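Local atomic coordinates of oligopeptide ABC transporter, periplasmic oligopeptide-binding protein, putative (Thermotoga maritima MSB8, PDB entry 5IPW), a protein that probably binds oligopeptides outside the cytoplasmic membrane and passes them to an ABC transporter for uptake. Residues T219-D222 with L223-K227; F169-S172 with K173-L177. All blocks are in the same frame, centred on the assembly; numbering follows the deposited sequence.

Interaction 1 of 2, residues T219-D222 with L223-K227; sequences TWVD and LFNDK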
loop_
_atom_site.group_PDB
_atom_site.type_symbol
_atom_site.label_atom_id
_atom_site.label_comp_id
_atom_site.label_asym_id
_atom_site.label_seq_id
_atom_site.Cartn_x
_atom_site.Cartn_y
_atom_site.Cartn_z
ATOM N N THR A 219 20.000 27.735 -1.652
ATOM C CA THR A 219 19.155 28.207 -2.744
ATOM C C THR A 219 17.768 28.513 -2.189
ATOM O O THR A 219 17.500 28.278 -1.009
ATOM C CB THR A 219 19.086 27.190 -3.906
ATOM O OG1 THR A 219 18.057 27.574 -4.829
ATOM C CG2 THR A 219 18.813 25.766 -3.408
ATOM N N TRP A 220 16.902 29.078 -3.025
ATOM C CA TRP A 220 15.536 29.414 -2.601
ATOM C C TRP A 220 14.685 28.176 -2.448
ATOM O O TRP A 220 13.750 28.158 -1.648
ATOM C CB TRP A 220 14.883 30.430 -3.550
ATOM C CG TRP A 220 14.575 29.921 -4.915
ATOM C CD1 TRP A 220 15.326 30.088 -6.037
ATOM C CD2 TRP A 220 13.411 29.183 -5.316
ATOM N NE1 TRP A 220 14.710 29.492 -7.111
ATOM C CE2 TRP A 220 13.533 28.930 -6.696
ATOM C CE3 TRP A 220 12.281 28.708 -4.639
ATOM C CZ2 TRP A 220 12.571 28.221 -7.414
ATOM C CZ3 TRP A 220 11.325 28.003 -5.356
ATOM C CH2 TRP A 220 11.477 27.766 -6.726
ATOM N N VAL A 221 15.028 27.142 -3.205
ATOM C CA VAL A 221 14.370 25.844 -3.096
ATOM C C VAL A 221 14.551 25.272 -1.683
ATOM O O VAL A 221 13.631 24.660 -1.137
ATOM C CB VAL A 221 14.907 24.850 -4.156
ATOM C CG1 VAL A 221 14.253 23.485 -4.011
ATOM C CG2 VAL A 221 14.659 25.375 -5.563
ATOM N N ASP A 222 15.723 25.491 -1.090
ATOM C CA ASP A 222 16.018 24.982 0.250
ATOM C C ASP A 222 15.121 25.643 1.281
ATOM O O ASP A 222 14.637 24.985 2.201
ATOM C CB ASP A 222 17.479 25.232 0.631
ATOM C CG ASP A 222 18.461 24.484 -0.253
ATOM O OD1 ASP A 222 18.072 23.489 -0.903
ATOM O OD2 ASP A 222 19.637 24.909 -0.290
ATOM N N LEU A 223 14.922 26.949 1.127
ATOM C CA LEU A 223 14.019 27.700 1.990
ATOM C C LEU A 223 12.583 27.217 1.804
ATOM O O LEU A 223 11.871 27.014 2.783
ATOM C CB LEU A 223 14.115 29.204 1.708
ATOM C CG LEU A 223 13.197 30.131 2.519
ATOM C CD1 LEU A 223 13.415 29.986 4.018
ATOM C CD2 LEU A 223 13.387 31.582 2.095
ATOM N N PHE A 224 12.169 27.015 0.554
ATOM C CA PHE A 224 10.805 26.593 0.283
ATOM C C PHE A 224 10.497 25.234 0.891
ATOM O O PHE A 224 9.477 25.075 1.560
ATOM C CB PHE A 224 10.514 26.554 -1.216
ATOM C CG PHE A 224 9.065 26.332 -1.532
ATOM C CD1 PHE A 224 8.554 25.045 -1.640
ATOM C CD2 PHE A 224 8.206 27.407 -1.695
ATOM C CE1 PHE A 224 7.215 24.834 -1.919
ATOM C CE2 PHE A 224 6.865 27.204 -1.979
ATOM C CZ PHE A 224 6.368 25.915 -2.088
ATOM N N ASN A 225 11.372 24.264 0.651
ATOM C CA ASN A 225 11.183 22.912 1.172
ATOM C C ASN A 225 11.241 22.847 2.698
ATOM O O ASN A 225 10.580 22.004 3.299
ATOM C CB ASN A 225 12.203 21.945 0.569
ATOM C CG ASN A 225 12.042 21.780 -0.937
ATOM O OD1 ASN A 225 10.935 21.849 -1.480
ATOM N ND2 ASN A 225 13.153 21.553 -1.621
ATOM N N ASP A 226 12.019 23.730 3.318
ATOM C CA ASP A 226 12.056 23.829 4.786
ATOM C C ASP A 226 10.755 24.372 5.326
ATOM O O ASP A 226 10.282 23.947 6.385
ATOM C CB ASP A 226 13.191 24.743 5.272
ATOM C CG ASP A 226 14.437 23.974 5.663
ATOM O OD1 ASP A 226 14.739 22.940 5.024
ATOM O OD2 ASP A 226 15.117 24.417 6.617
ATOM N N LYS A 227 10.201 25.335 4.603
ATOM C CA LYS A 227 8.933 25.936 4.970
ATOM C C LYS A 227 7.759 25.007 4.686
ATOM O O LYS A 227 6.802 24.971 5.453
ATOM C CB LYS A 227 8.754 27.267 4.234
ATOM C CG LYS A 227 9.754 28.325 4.667
ATOM C CD LYS A 227 9.594 28.684 6.134
ATOM C CE LYS A 227 10.642 29.682 6.583
ATOM N NZ LYS A 227 10.640 29.815 8.065
HETATM O O HOH W 1 16.020 21.513 -0.283
#
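Trp220 and Phe224 stand one turn apart on the same helix. CB of Phe224 comes to 4.4 Å from CE3 of Trp220 and meets the indole obliquely. One face of the indole is covered from within the same turn: Val221 CG2 lies 3.8 Å above the plane of the Trp220 ring, over its centre. The Phe224 ring has the side-chain oxygen OD1 of Asn225 at its edge, in its plane. These groups line helix 220-227, which begins with a capping box. Thr219 is the N-cap. Its OG1 accepts a weak hydrogen bond of 3.5 Å from Val221 N. In return, Thr219 N donates to Asp222 OD2 at 3.2 Å, arriving from above the carboxylate plane, 57° out of it. The same OD2 takes a weak bond from Asn218 N.

Backbone bonds of the alpha-helical kind carry the turn onward. Phe224 N reaches Trp220 O at 2.9 Å. Asn225 N reaches Val221 O at 2.9 Å and is nearly straight, at 172°. Asp226 N donates to Asp222 O. The side chains of Val221 and Asn225 lie alongside each other, pointing the same way. With CG1 of Val221 anti to its own nitrogen (chi1 178°), that methyl is the branch nearest ND2 of Asn225.

Trp220 packs on Met205 and Ile208 of helix 205-209, and Phe224 on Leu195 of helix 192-195. Asp226 OD2 is bonded to His217 NE2. On the polar side of the helix a water bridges Asp222 and Asn225: it donates to Asp222 OD1 at 2.9 Å and accepts from Asn225 ND2 at 3.2 Å.

Interaction 2 of 2, residues F169-S172 with K173-L177; sequences FEFS and KPYGL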
loop_
_atom_site.group_PDB
_atom_site.type_symbol
_atom_site.label_atom_id
_atom_site.label_comp_id
_atom_site.label_asym_id
_atom_site.label_seq_id
_atom_site.Cartn_x
_atom_site.Cartn_y
_atom_site.Cartn_z
ATOM N N PHE A 169 -9.430 18.337 -12.855
ATOM C CA PHE A 169 -8.224 17.740 -13.413
ATOM C C PHE A 169 -8.570 17.252 -14.810
ATOM O O PHE A 169 -9.374 16.334 -14.948
ATOM C CB PHE A 169 -7.768 16.543 -12.571
ATOM C CG PHE A 169 -7.280 16.908 -11.194
ATOM C CD1 PHE A 169 -8.177 17.131 -10.160
ATOM C CD2 PHE A 169 -5.921 16.996 -10.922
ATOM C CE1 PHE A 169 -7.731 17.456 -8.892
ATOM C CE2 PHE A 169 -5.469 17.322 -9.654
ATOM C CZ PHE A 169 -6.375 17.552 -8.638
ATOM N N GLU A 170 -7.991 17.875 -15.835
ATOM C CA GLU A 170 -8.182 17.434 -17.219
ATOM C C GLU A 170 -6.890 16.833 -17.739
ATOM O O GLU A 170 -5.877 17.524 -17.857
ATOM C CB GLU A 170 -8.614 18.593 -18.123
ATOM C CG GLU A 170 -8.792 18.202 -19.589
ATOM C CD GLU A 170 -9.613 19.207 -20.383
ATOM O OE1 GLU A 170 -10.366 18.778 -21.287
ATOM O OE2 GLU A 170 -9.515 20.422 -20.100
ATOM N N PHE A 171 -6.930 15.541 -18.045
ATOM C CA PHE A 171 -5.778 14.848 -18.608
ATOM C C PHE A 171 -5.846 14.839 -20.137
ATOM O O PHE A 171 -6.923 14.955 -20.718
ATOM C CB PHE A 171 -5.721 13.413 -18.082
ATOM C CG PHE A 171 -5.355 13.311 -16.632
ATOM C CD1 PHE A 171 -4.028 13.325 -16.244
ATOM C CD2 PHE A 171 -6.335 13.193 -15.655
ATOM C CE1 PHE A 171 -3.679 13.228 -14.907
ATOM C CE2 PHE A 171 -5.995 13.094 -14.317
ATOM C CZ PHE A 171 -4.663 13.112 -13.942
ATOM N N SER A 172 -4.691 14.713 -20.784
ATOM C CA SER A 172 -4.655 14.457 -22.221
ATOM C C SER A 172 -4.931 12.976 -22.412
ATOM O O SER A 172 -4.123 12.164 -21.987
ATOM C CB SER A 172 -3.288 14.809 -22.808
ATOM O OG SER A 172 -2.235 14.249 -22.041
ATOM N N LYS A 173 -6.062 12.641 -23.040
ATOM C CA LYS A 173 -6.534 11.248 -23.191
ATOM C C LYS A 173 -7.218 10.731 -21.916
ATOM O O LYS A 173 -7.194 11.402 -20.879
ATOM C CB LYS A 173 -5.386 10.303 -23.573
ATOM C CG LYS A 173 -4.629 9.714 -22.385
ATOM C CD LYS A 173 -3.167 9.477 -22.706
ATOM C CE LYS A 173 -2.641 8.318 -21.888
ATOM N NZ LYS A 173 -1.159 8.266 -21.919
ATOM N N PRO A 174 -7.823 9.528 -21.985
ATOM C CA PRO A 174 -8.366 8.959 -20.761
ATOM C C PRO A 174 -7.298 8.413 -19.825
ATOM O O PRO A 174 -6.182 8.112 -20.252
ATOM C CB PRO A 174 -9.268 7.834 -21.279
ATOM C CG PRO A 174 -9.672 8.304 -22.636
ATOM C CD PRO A 174 -8.366 8.826 -23.161
ATOM N N TYR A 175 -7.664 8.292 -18.552
ATOM C CA TYR A 175 -6.736 7.880 -17.506
ATOM C C TYR A 175 -7.500 7.427 -16.263
ATOM O O TYR A 175 -7.581 8.143 -15.263
ATOM C CB TYR A 175 -5.788 9.036 -17.181
ATOM C CG TYR A 175 -4.695 8.707 -16.192
ATOM C CD1 TYR A 175 -4.031 7.481 -16.226
ATOM C CD2 TYR A 175 -4.302 9.638 -15.236
ATOM C CE1 TYR A 175 -3.020 7.191 -15.324
ATOM C CE2 TYR A 175 -3.294 9.357 -14.330
ATOM C CZ TYR A 175 -2.657 8.135 -14.376
ATOM O OH TYR A 175 -1.654 7.862 -13.478
ATOM N N GLY A 176 -8.064 6.225 -16.344
ATOM C CA GLY A 176 -8.877 5.662 -15.265
ATOM C C GLY A 176 -8.108 5.384 -13.989
ATOM O O GLY A 176 -8.679 5.402 -12.904
ATOM N N LEU A 177 -6.807 5.139 -14.117
ATOM C CA LEU A 177 -5.954 4.834 -12.972
ATOM C C LEU A 177 -5.858 5.968 -11.963
ATOM O O LEU A 177 -5.483 5.740 -10.818
ATOM C CB LEU A 177 -4.539 4.477 -13.439
ATOM C CG LEU A 177 -4.367 3.182 -14.238
ATOM C CD1 LEU A 177 -2.895 2.970 -14.582
ATOM C CD2 LEU A 177 -4.935 1.978 -13.486
#
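Phe171 and Tyr175 form a T-shaped (edge-to-face) aromatic pair across the turn that follows strand 166-171. Tyr175 supplies the edge and Phe171 the face. CD2 of Tyr175 stands 3.6 Å above the plane of the Phe171 ring, over its centre. The nearest atoms are Phe171 CE1 and Tyr175 CD2, 3.7 Å apart, and their contact is apolar. CE2 of Tyr175, next along the same edge, is 3.9 Å from Phe171 CE1. The ring centroids are 5.0 Å apart and the planes meet at 73°. Both CB atoms point into the contact. Tyr175 CG is anti to the backbone nitrogen (chi1 -175°), which carries the ring out from the loop backbone and sets its CD2 edge over the Phe171 face. With an alanine at Phe171, the Tyr175 edge is likely to lose the face it rests on, and a gap would probably open between strand and loop.

No hydrogen bond joins the two segments. Polar bonds of the turn go to other parts of the chain: Ser172 OG makes a weak hydrogen bond to Gly156 O, Tyr175 has a backbone bond with Gly108, and Tyr175 O is bonded to Tyr111 OH. The Ser172 and Lys173 side chains lie on the exposed side of the turn.

Around the aromatic pair, Ile155 touches both rings, while Phe178, edge-to-face, Val157 of strand 157-163 and Tyr111 of strand 110-115 also pack on Phe171. Strand 166-171 runs antiparallel between these two strands, and the chain leaves the sheet here for the loop that leads to helix 192-195.

Both contacts are local and join consecutive residues, but they hold different elements. Interaction 1 starts a helix; interaction 2 turns the chain out of a sheet strand. Their centres are 31 Å apart, the nearest atoms about 16 Å, and they do not touch. Interaction 2 comes first along the chain, and its loop leads on to helix 192-195, against which Phe224 of interaction 1 packs. Each is partly buried. In interaction 2 two buried rings do the work and the polar residues lie outside. Interaction 1, farther from the centre of the chain, relies on backbone bonds, a cap and a water, with aromatics on its packed side.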